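PDB 4NRH: chaperone SycD from Chlamydia pneumoniae, which acts as a type III secretion chaperone of the LcrH/SycD family and forms a complex with CopN that probably helps direct translocator secretion. Local coordinates for residues A19-E23 / D24-P28; V63-E66 / G67-Y71; H131-A134 / Y135-Y138. All coordinates share one frame; numbering follows the deposited sequence.

Interaction 1 (A19-E23 / D24-P28); sequences ASSKE and DFPFP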
ATOM      1  N   ALA D  19      -5.145  10.121   1.685  1.00 51.17           N
ATOM      2  CA  ALA D  19      -5.898  10.597   2.837  1.00 54.01           C
ATOM      3  C   ALA D  19      -7.310  10.018   2.871  1.00 63.12           C
ATOM      4  O   ALA D  19      -7.754   9.521   3.903  1.00 74.69           O
ATOM      5  CB  ALA D  19      -5.953  12.118   2.841  1.00 47.20           C
ATOM      6  N   SER D  20      -7.991  10.044   1.730  1.00 51.88           N
ATOM      7  CA  SER D  20      -9.390   9.627   1.664  1.00 54.08           C
ATOM      8  C   SER D  20      -9.563   8.111   1.628  1.00 48.22           C
ATOM      9  O   SER D  20     -10.680   7.611   1.504  1.00 56.66           O
ATOM     10  CB  SER D  20     -10.063  10.247   0.436  1.00 52.52           C
ATOM     11  OG  SER D  20      -9.334   9.958  -0.743  1.00 59.80           O
ATOM     12  N   SER D  21      -8.458   7.382   1.733  1.00 46.90           N
ATOM     13  CA  SER D  21      -8.514   5.928   1.811  1.00 47.15           C
ATOM     14  C   SER D  21      -8.222   5.457   3.232  1.00 45.86           C
ATOM     15  O   SER D  21      -7.818   6.247   4.084  1.00 54.36           O
ATOM     16  CB  SER D  21      -7.528   5.295   0.828  1.00 41.78           C
ATOM     17  OG  SER D  21      -6.237   5.183   1.400  1.00 46.79           O
ATOM     18  N   LYS D  22      -8.426   4.168   3.481  1.00 44.71           N
ATOM     19  CA  LYS D  22      -8.094   3.579   4.772  1.00 44.44           C
ATOM     20  C   LYS D  22      -6.683   3.011   4.730  1.00 45.76           C
ATOM     21  O   LYS D  22      -6.285   2.234   5.597  1.00 63.42           O
ATOM     22  CB  LYS D  22      -9.090   2.481   5.147  1.00 42.77           C
ATOM     23  CG  LYS D  22     -10.510   2.964   5.391  1.00 45.88           C
ATOM     24  CD  LYS D  22     -11.400   1.811   5.829  1.00 59.35           C
ATOM     25  CE  LYS D  22     -12.843   2.251   5.992  1.00 67.32           C
ATOM     26  NZ  LYS D  22     -12.969   3.330   7.005  1.00 70.08           N
ATOM     27  N   GLU D  23      -5.933   3.407   3.709  1.00 41.52           N
ATOM     28  CA  GLU D  23      -4.582   2.907   3.506  1.00 43.35           C
ATOM     29  C   GLU D  23      -3.557   4.028   3.608  1.00 37.04           C
ATOM     30  O   GLU D  23      -3.815   5.158   3.192  1.00 33.80           O
ATOM     31  CB  GLU D  23      -4.469   2.225   2.143  1.00 36.91           C
ATOM     32  CG  GLU D  23      -5.463   1.100   1.925  1.00 35.42           C
ATOM     33  CD  GLU D  23      -5.604   0.729   0.461  1.00 43.45           C
ATOM     34  OE1 GLU D  23      -6.665   1.026  -0.129  1.00 50.89           O
ATOM     35  OE2 GLU D  23      -4.657   0.137  -0.097  1.00 46.14           O
ATOM     36  N   ASP D  24      -2.396   3.705   4.166  1.00 38.69           N
ATOM     37  CA  ASP D  24      -1.276   4.635   4.219  1.00 39.76           C
ATOM     38  C   ASP D  24      -0.829   5.013   2.812  1.00 38.82           C
ATOM     39  O   ASP D  24      -0.565   6.180   2.520  1.00 43.30           O
ATOM     40  CB  ASP D  24      -0.108   4.030   4.999  1.00 45.42           C
ATOM     41  CG  ASP D  24       1.136   4.898   4.954  1.00 48.74           C
ATOM     42  OD1 ASP D  24       1.220   5.859   5.746  1.00 55.94           O
ATOM     43  OD2 ASP D  24       2.031   4.617   4.128  1.00 51.73           O
ATOM     44  N   PHE D  25      -0.746   4.009   1.945  1.00 38.20           N
ATOM     45  CA  PHE D  25      -0.251   4.194   0.588  1.00 40.51           C
ATOM     46  C   PHE D  25      -0.961   3.232  -0.361  1.00 39.06           C
ATOM     47  O   PHE D  25      -0.494   2.116  -0.585  1.00 39.30           O
ATOM     48  CB  PHE D  25       1.264   3.977   0.548  1.00 40.71           C
ATOM     49  CG  PHE D  25       1.898   4.321  -0.767  1.00 36.92           C
ATOM     50  CD1 PHE D  25       2.005   5.641  -1.175  1.00 40.99           C
ATOM     51  CD2 PHE D  25       2.405   3.327  -1.588  1.00 33.24           C
ATOM     52  CE1 PHE D  25       2.597   5.962  -2.384  1.00 48.14           C
ATOM     53  CE2 PHE D  25       2.996   3.641  -2.796  1.00 41.22           C
ATOM     54  CZ  PHE D  25       3.093   4.960  -3.195  1.00 47.89           C
ATOM     55  N   PRO D  26      -2.102   3.666  -0.919  1.00 41.31           N
ATOM     56  CA  PRO D  26      -2.973   2.790  -1.711  1.00 39.57           C
ATOM     57  C   PRO D  26      -2.514   2.634  -3.158  1.00 35.68           C
ATOM     58  O   PRO D  26      -3.330   2.710  -4.076  1.00 32.06           O
ATOM     59  CB  PRO D  26      -4.323   3.506  -1.648  1.00 36.26           C
ATOM     60  CG  PRO D  26      -3.960   4.948  -1.544  1.00 28.69           C
ATOM     61  CD  PRO D  26      -2.680   5.011  -0.748  1.00 29.62           C
ATOM     62  N   PHE D  27      -1.218   2.412  -3.348  1.00 37.59           N
ATOM     63  CA  PHE D  27      -0.639   2.285  -4.679  1.00 36.39           C
ATOM     64  C   PHE D  27       0.421   1.190  -4.686  1.00 39.84           C
ATOM     65  O   PHE D  27       0.928   0.812  -3.628  1.00 43.03           O
ATOM     66  CB  PHE D  27      -0.020   3.612  -5.128  1.00 36.26           C
ATOM     67  CG  PHE D  27      -0.933   4.793  -4.980  1.00 36.25           C
ATOM     68  CD1 PHE D  27      -1.985   4.987  -5.858  1.00 33.48           C
ATOM     69  CD2 PHE D  27      -0.731   5.719  -3.969  1.00 40.02           C
ATOM     70  CE1 PHE D  27      -2.823   6.079  -5.728  1.00 33.42           C
ATOM     71  CE2 PHE D  27      -1.564   6.812  -3.833  1.00 42.76           C
ATOM     72  CZ  PHE D  27      -2.612   6.992  -4.713  1.00 42.12           C
ATOM     73  N   PRO D  28       0.753   0.666  -5.876  1.00 33.05           N
ATOM     74  CA  PRO D  28       1.891  -0.257  -5.973  1.00 32.95           C
ATOM     75  C   PRO D  28       3.196   0.434  -5.582  1.00 34.35           C
ATOM     76  O   PRO D  28       3.355   1.628  -5.834  1.00 42.32           O
ATOM     77  CB  PRO D  28       1.896  -0.658  -7.452  1.00 33.37           C
ATOM     78  CG  PRO D  28       0.501  -0.406  -7.923  1.00 35.10           C
ATOM     79  CD  PRO D  28       0.031   0.790  -7.154  1.00 35.18           C
TER
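Between Ser21 and Pro26 the backbone leaves the end of helix 9-19 and bends twice within a few residues, first in an ST turn at Ser21 and then in an inverse gamma turn centred on Pro26 (phi -82°, psi 45°). In the first turn, Ser21 OG accepts the backbone N-H of Glu23, with OG and N 2.9 Å apart. Its hydroxyl is also hydrogen-bonded to the carbonyl of Ala18, in the last turn of the helix, so one side-chain oxygen ties the helix end to the loop that follows. The gamma turn is closed by a weak bond from Phe27 N to Phe25 O.

The side chains of Ser21 and Glu23 both reach Pro26. Ser21 OG sits 3.7 Å from Pro26 CG. From Glu23 it is the carboxylate end that touches: its CD lies 3.7 Å from Pro26 CB, and OE2 comes to 3.5 Å from Pro26 CA. The Glu23 chain gets there because CG stands beside the backbone N (chi1 -56°) and the rest runs extended, crossing the proline at a slant.

This loop is part of the interface with CopN. Glu23 OE2 is hydrogen-bonded to Ser277 OG of the CopN chain, and Asp24, its CB turned from the 19-23 segment, forms a salt bridge through OD2 with Arg190 of the same chain. On the chaperone side, Phe27 packs on Leu14 and Ile17 of helix 9-19 and meets Trp85 edge-to-face.

Three consecutive residues also pack on one another: the ring of Phe27 has Pro26 CG 3.8 Å above one face, takes Phe25 CD1 at its edge, and sets its own CD2 3.7 Å above the Phe25 ring.

Interaction 2 (V63-E66 / G67-Y71); sequences VYKE and GYHAY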
ATOM      1  N   VAL D  63       0.172  17.693 -14.155  1.00 48.02           N
ATOM      2  CA  VAL D  63       1.207  16.719 -13.836  1.00 46.13           C
ATOM      3  C   VAL D  63       2.075  16.432 -15.060  1.00 46.50           C
ATOM      4  O   VAL D  63       3.291  16.268 -14.946  1.00 40.74           O
ATOM      5  CB  VAL D  63       0.592  15.404 -13.311  1.00 45.21           C
ATOM      6  CG1 VAL D  63       1.674  14.375 -13.046  1.00 36.52           C
ATOM      7  CG2 VAL D  63      -0.205  15.665 -12.039  1.00 50.76           C
ATOM      8  N   TYR D  64       1.446  16.381 -16.231  1.00 46.50           N
ATOM      9  CA  TYR D  64       2.168  16.143 -17.477  1.00 47.63           C
ATOM     10  C   TYR D  64       3.207  17.228 -17.737  1.00 43.75           C
ATOM     11  O   TYR D  64       4.333  16.935 -18.142  1.00 43.97           O
ATOM     12  CB  TYR D  64       1.202  16.057 -18.659  1.00 35.97           C
ATOM     13  CG  TYR D  64       1.893  15.791 -19.978  1.00 44.01           C
ATOM     14  CD1 TYR D  64       2.562  14.596 -20.203  1.00 45.77           C
ATOM     15  CD2 TYR D  64       1.886  16.739 -20.994  1.00 44.86           C
ATOM     16  CE1 TYR D  64       3.199  14.346 -21.404  1.00 50.32           C
ATOM     17  CE2 TYR D  64       2.519  16.499 -22.200  1.00 43.35           C
ATOM     18  CZ  TYR D  64       3.175  15.301 -22.399  1.00 49.75           C
ATOM     19  OH  TYR D  64       3.809  15.055 -23.595  1.00 49.64           O
ATOM     20  N   LYS D  65       2.818  18.480 -17.516  1.00 39.81           N
ATOM     21  CA  LYS D  65       3.727  19.606 -17.692  1.00 46.91           C
ATOM     22  C   LYS D  65       4.898  19.522 -16.715  1.00 44.81           C
ATOM     23  O   LYS D  65       6.029  19.856 -17.065  1.00 49.69           O
ATOM     24  CB  LYS D  65       2.983  20.932 -17.524  1.00 50.09           C
ATOM     25  CG  LYS D  65       2.072  21.273 -18.695  1.00 57.79           C
ATOM     26  CD  LYS D  65       1.326  22.576 -18.466  1.00 55.39           C
ATOM     27  CE  LYS D  65       2.290  23.738 -18.302  1.00 62.29           C
ATOM     28  NZ  LYS D  65       1.583  25.001 -17.950  1.00 72.34           N
ATOM     29  N   GLU D  66       4.617  19.079 -15.492  1.00 40.50           N
ATOM     30  CA  GLU D  66       5.659  18.899 -14.485  1.00 46.51           C
ATOM     31  C   GLU D  66       6.703  17.890 -14.952  1.00 46.49           C
ATOM     32  O   GLU D  66       7.905  18.106 -14.794  1.00 49.59           O
ATOM     33  CB  GLU D  66       5.052  18.443 -13.155  1.00 43.05           C
ATOM     34  CG  GLU D  66       4.120  19.453 -12.510  1.00 49.77           C
ATOM     35  CD  GLU D  66       3.642  19.012 -11.140  1.00 57.64           C
ATOM     36  OE1 GLU D  66       3.481  17.792 -10.929  1.00 54.79           O
ATOM     37  OE2 GLU D  66       3.423  19.884 -10.274  1.00 71.77           O
ATOM     38  N   GLY D  67       6.233  16.788 -15.527  1.00 43.38           N
ATOM     39  CA  GLY D  67       7.115  15.765 -16.056  1.00 46.80           C
ATOM     40  C   GLY D  67       7.832  16.262 -17.294  1.00 52.30           C
ATOM     41  O   GLY D  67       9.002  15.952 -17.519  1.00 53.45           O
ATOM     42  N   TYR D  68       7.115  17.039 -18.100  1.00 48.32           N
ATOM     43  CA  TYR D  68       7.663  17.603 -19.325  1.00 50.63           C
ATOM     44  C   TYR D  68       8.742  18.637 -19.007  1.00 53.61           C
ATOM     45  O   TYR D  68       9.783  18.680 -19.664  1.00 45.40           O
ATOM     46  CB  TYR D  68       6.547  18.234 -20.161  1.00 59.32           C
ATOM     47  CG  TYR D  68       6.890  18.421 -21.621  1.00 70.14           C
ATOM     48  CD1 TYR D  68       7.025  17.329 -22.469  1.00 81.57           C
ATOM     49  CD2 TYR D  68       7.071  19.691 -22.155  1.00 83.40           C
ATOM     50  CE1 TYR D  68       7.335  17.495 -23.808  1.00 86.21           C
ATOM     51  CE2 TYR D  68       7.382  19.866 -23.492  1.00 87.22           C
ATOM     52  CZ  TYR D  68       7.513  18.767 -24.312  1.00 81.49           C
ATOM     53  OH  TYR D  68       7.822  18.940 -25.642  1.00 85.19           O
ATOM     54  N   HIS D  69       8.479  19.473 -18.005  1.00 44.05           N
ATOM     55  CA  HIS D  69       9.459  20.449 -17.529  1.00 49.11           C
ATOM     56  C   HIS D  69      10.746  19.782 -17.052  1.00 50.13           C
ATOM     57  O   HIS D  69      11.845  20.238 -17.367  1.00 56.11           O
ATOM     58  CB  HIS D  69       8.868  21.297 -16.399  1.00 47.39           C
ATOM     59  CG  HIS D  69       7.911  22.349 -16.867  1.00 48.14           C
ATOM     60  ND1 HIS D  69       7.770  22.689 -18.196  1.00 58.61           N
ATOM     61  CD2 HIS D  69       7.050  23.139 -16.183  1.00 55.53           C
ATOM     62  CE1 HIS D  69       6.864  23.642 -18.310  1.00 49.93           C
ATOM     63  NE2 HIS D  69       6.411  23.934 -17.104  1.00 50.04           N
ATOM     64  N   ALA D  70      10.597  18.704 -16.288  1.00 50.98           N
ATOM     65  CA  ALA D  70      11.738  17.947 -15.781  1.00 51.26           C
ATOM     66  C   ALA D  70      12.553  17.352 -16.924  1.00 55.91           C
ATOM     67  O   ALA D  70      13.783  17.312 -16.869  1.00 50.09           O
ATOM     68  CB  ALA D  70      11.271  16.853 -14.834  1.00 46.04           C
ATOM     69  N   TYR D  71      11.857  16.883 -17.953  1.00 46.27           N
ATOM     70  CA  TYR D  71      12.501  16.333 -19.141  1.00 47.92           C
ATOM     71  C   TYR D  71      13.361  17.380 -19.845  1.00 50.35           C
ATOM     72  O   TYR D  71      14.483  17.095 -20.263  1.00 52.13           O
ATOM     73  CB  TYR D  71      11.449  15.778 -20.103  1.00 51.80           C
ATOM     74  CG  TYR D  71      12.013  15.251 -21.402  1.00 56.37           C
ATOM     75  CD1 TYR D  71      12.597  13.992 -21.467  1.00 56.87           C
ATOM     76  CD2 TYR D  71      11.953  16.007 -22.564  1.00 54.42           C
ATOM     77  CE1 TYR D  71      13.111  13.505 -22.653  1.00 64.67           C
ATOM     78  CE2 TYR D  71      12.465  15.529 -23.756  1.00 55.46           C
ATOM     79  CZ  TYR D  71      13.042  14.277 -23.794  1.00 62.54           C
ATOM     80  OH  TYR D  71      13.553  13.794 -24.976  1.00 63.40           O
TER
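Tyr64 lies alongside Tyr68, one helical turn further on, both side chains pointing the same way, yet their rings hardly overlap. The planes are near parallel, 28° apart, but slid so far that the centroids of the Tyr64 and Tyr68 rings stand 5.8 Å from each other. The nearest approach is made by the Tyr64 hydroxyl, whose OH comes in obliquely to 4.1 Å from Tyr68 CD1. Tyr64 takes this course with CG anti to the backbone N (chi1 -179°), and its hydroxyl is fixed by a hydrogen bond to Ser99 OG on helix 94-106.

On another side of the helix, His69 folds its imidazole back over the carbonyl of Lys65. With CG set beside its own backbone N (chi1 -76°), the ring offers a face to Lys65 O, which comes within 3.1 Å of His69 CG near the rim. The same oxygen, Lys65 O, accepts the backbone N-H of His69, N to O 2.7 Å. Farther out, Lys65 CE passes 4.3 Å from His69 NE2; the two basic ends stay apart.

All of this hangs on regular alpha-helical i to i+4 bonding within helix 57-72, including Gly67 N to Val63 O at 3.0 Å. The helix pairs antiparallel with helix 76-89: Val63 packs on Val82 and Leu86, Ala70 on Lys78. Such a helical hairpin is in keeping with the all-helical architecture of this chaperone family, which contains tetratricopeptide repeats.

The Glu66 carboxylate reaches the start of helix 9-19, where OE2 accepts the backbone N-H of His9 and OE1 makes a weak bond with that of Leu10. Two backbone donors at a helix N terminus would probably stabilise its negative charge. Ala70 CB comes to 3.6 Å from Glu66 O, the same oxygen that accepts the Ala70 backbone N-H.

Interaction 3 (H131-A134 / Y135-Y138); sequences HYYA and YICY
Ile136 CD1 reaches the rings of Tyr132 and Tyr133, 3.6 Å from Tyr132 CE2 and 3.9 Å from Tyr133 CD1. Its CG1 stands beside the backbone N (chi1 -67°) and lies over one face of Tyr132, near the rim. Tyr132 CD2 in turn lies over the centre of the Tyr133 ring.

At its other flank Tyr132 meets Tyr135, with Tyr132 CE1 3.9 Å from Tyr135 CD2; these rings are near parallel but slid apart, with little overlap. The edge of the Tyr135 ring faces Tyr132 O, and Tyr135 CD2 lies 3.5 Å from Tyr132 O.

The polar margin is the backbone. Tyr132 O accepts the N-H of Ile136, N to O 3.0 Å, one of a run of i to i+4 alpha-helical bonds. Ala134 O receives the Tyr138 N-H nearly straight (165°) and also has Tyr138 CD2 close by, at 3.1 Å.

Helix 129-140 packs against four other helices of this TPR-family chaperone. Tyr132 and Tyr135 pack on helix 165-174, Cys137 and Tyr138 on helix 110-123, and His131 on helix 147-158, while Tyr133 packs on Phe98 and Ile136 on His105 of helix 94-106.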
ATOM      1  N   HIS D 131       7.294   4.337 -34.187  1.00 54.50           N
ATOM      2  CA  HIS D 131       8.003   3.263 -34.873  1.00 64.92           C
ATOM      3  C   HIS D 131       9.437   3.657 -35.220  1.00 65.83           C
ATOM      4  O   HIS D 131      10.351   2.839 -35.122  1.00 76.05           O
ATOM      5  CB  HIS D 131       7.250   2.856 -36.142  1.00 59.20           C
ATOM      6  CG  HIS D 131       5.863   2.356 -35.885  1.00 54.33           C
ATOM      7  ND1 HIS D 131       5.606   1.089 -35.407  1.00 56.88           N
ATOM      8  CD2 HIS D 131       4.658   2.955 -36.031  1.00 54.90           C
ATOM      9  CE1 HIS D 131       4.302   0.928 -35.273  1.00 55.07           C
ATOM     10  NE2 HIS D 131       3.703   2.045 -35.644  1.00 54.06           N
ATOM     11  N   TYR D 132       9.626   4.908 -35.630  1.00 49.85           N
ATOM     12  CA  TYR D 132      10.955   5.407 -35.978  1.00 55.37           C
ATOM     13  C   TYR D 132      11.902   5.396 -34.782  1.00 57.21           C
ATOM     14  O   TYR D 132      13.067   5.020 -34.907  1.00 56.38           O
ATOM     15  CB  TYR D 132      10.869   6.823 -36.553  1.00 56.46           C
ATOM     16  CG  TYR D 132      12.223   7.462 -36.779  1.00 52.71           C
ATOM     17  CD1 TYR D 132      13.045   7.040 -37.816  1.00 62.08           C
ATOM     18  CD2 TYR D 132      12.679   8.485 -35.955  1.00 52.50           C
ATOM     19  CE1 TYR D 132      14.283   7.618 -38.027  1.00 66.15           C
ATOM     20  CE2 TYR D 132      13.916   9.068 -36.160  1.00 59.26           C
ATOM     21  CZ  TYR D 132      14.714   8.630 -37.197  1.00 70.28           C
ATOM     22  OH  TYR D 132      15.947   9.206 -37.408  1.00 84.24           O
ATOM     23  N   TYR D 133      11.401   5.821 -33.627  1.00 58.68           N
ATOM     24  CA  TYR D 133      12.209   5.835 -32.412  1.00 62.69           C
ATOM     25  C   TYR D 133      12.437   4.420 -31.894  1.00 60.95           C
ATOM     26  O   TYR D 133      13.414   4.159 -31.190  1.00 61.65           O
ATOM     27  CB  TYR D 133      11.553   6.708 -31.341  1.00 58.94           C
ATOM     28  CG  TYR D 133      11.722   8.186 -31.609  1.00 62.92           C
ATOM     29  CD1 TYR D 133      12.973   8.784 -31.532  1.00 61.69           C
ATOM     30  CD2 TYR D 133      10.636   8.980 -31.956  1.00 60.83           C
ATOM     31  CE1 TYR D 133      13.138  10.132 -31.783  1.00 65.71           C
ATOM     32  CE2 TYR D 133      10.791  10.329 -32.210  1.00 66.99           C
ATOM     33  CZ  TYR D 133      12.044  10.900 -32.122  1.00 65.22           C
ATOM     34  OH  TYR D 133      12.204  12.243 -32.373  1.00 53.96           O
ATOM     35  N   ALA D 134      11.530   3.511 -32.239  1.00 57.69           N
ATOM     36  CA  ALA D 134      11.737   2.095 -31.967  1.00 64.49           C
ATOM     37  C   ALA D 134      12.884   1.574 -32.826  1.00 65.29           C
ATOM     38  O   ALA D 134      13.713   0.790 -32.366  1.00 68.48           O
ATOM     39  CB  ALA D 134      10.465   1.302 -32.228  1.00 57.11           C
ATOM     40  N   TYR D 135      12.923   2.027 -34.077  1.00 58.48           N
ATOM     41  CA  TYR D 135      13.999   1.687 -35.003  1.00 62.88           C
ATOM     42  C   TYR D 135      15.353   2.125 -34.454  1.00 64.83           C
ATOM     43  O   TYR D 135      16.319   1.362 -34.483  1.00 67.51           O
ATOM     44  CB  TYR D 135      13.744   2.321 -36.376  1.00 63.84           C
ATOM     45  CG  TYR D 135      14.998   2.684 -37.144  1.00 69.47           C
ATOM     46  CD1 TYR D 135      15.686   1.730 -37.882  1.00 70.07           C
ATOM     47  CD2 TYR D 135      15.481   3.988 -37.147  1.00 66.10           C
ATOM     48  CE1 TYR D 135      16.827   2.061 -38.590  1.00 72.76           C
ATOM     49  CE2 TYR D 135      16.622   4.327 -37.849  1.00 68.44           C
ATOM     50  CZ  TYR D 135      17.290   3.360 -38.569  1.00 71.37           C
ATOM     51  OH  TYR D 135      18.426   3.693 -39.273  1.00 65.32           O
ATOM     52  N   ILE D 136      15.420   3.363 -33.971  1.00 61.34           N
ATOM     53  CA  ILE D 136      16.636   3.890 -33.363  1.00 69.37           C
ATOM     54  C   ILE D 136      17.097   3.023 -32.192  1.00 73.01           C
ATOM     55  O   ILE D 136      18.267   2.656 -32.104  1.00 80.59           O
ATOM     56  CB  ILE D 136      16.438   5.339 -32.872  1.00 66.75           C
ATOM     57  CG1 ILE D 136      16.219   6.283 -34.055  1.00 66.26           C
ATOM     58  CG2 ILE D 136      17.631   5.797 -32.048  1.00 65.13           C
ATOM     59  CD1 ILE D 136      16.063   7.734 -33.652  1.00 66.67           C
ATOM     60  N   CYS D 137      16.165   2.681 -31.308  1.00 67.04           N
ATOM     61  CA  CYS D 137      16.481   1.885 -30.127  1.00 70.92           C
ATOM     62  C   CYS D 137      16.920   0.467 -30.490  1.00 77.06           C
ATOM     63  O   CYS D 137      17.870  -0.059 -29.910  1.00 81.26           O
ATOM     64  CB  CYS D 137      15.280   1.836 -29.183  1.00 68.76           C
ATOM     65  SG  CYS D 137      14.981   3.373 -28.279  1.00 65.87           S
ATOM     66  N   TYR D 138      16.221  -0.149 -31.441  1.00 74.98           N
ATOM     67  CA  TYR D 138      16.584  -1.481 -31.920  1.00 78.15           C
ATOM     68  C   TYR D 138      17.976  -1.467 -32.548  1.00 82.44           C
ATOM     69  O   TYR D 138      18.708  -2.454 -32.490  1.00 87.21           O
ATOM     70  CB  TYR D 138      15.559  -1.990 -32.934  1.00 75.95           C
ATOM     71  CG  TYR D 138      14.274  -2.513 -32.330  1.00 80.98           C
ATOM     72  CD1 TYR D 138      14.291  -3.348 -31.221  1.00 78.70           C
ATOM     73  CD2 TYR D 138      13.044  -2.176 -32.879  1.00 74.31           C
ATOM     74  CE1 TYR D 138      13.115  -3.831 -30.674  1.00 78.13           C
ATOM     75  CE2 TYR D 138      11.865  -2.650 -32.338  1.00 79.08           C
ATOM     76  CZ  TYR D 138      11.906  -3.476 -31.235  1.00 81.05           C
ATOM     77  OH  TYR D 138      10.732  -3.951 -30.696  1.00 73.85           O
TER

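Overall arrangement
From the N terminus the three contacts follow in series, each local to one continuous stretch, so none closes a long loop and none nests in or crosses another. Interaction 1 turns the chain after helix 9-19 and sets it against helix 76-89 and CopN. Interaction 2, on helix 57-72, lies about 24 Å away between centres and joins helices 9-19, 76-89 and 94-106. Interaction 3, on helix 129-140, packs on helices 94-106 and 110-123 and on the C-terminal helices 147-158 and 165-174; it lies across the chain's centre from interaction 1, about 38 Å between centres. Helix 94-106 is touched by both interactions 2 and 3, whose nearest atoms are about 8 Å apart.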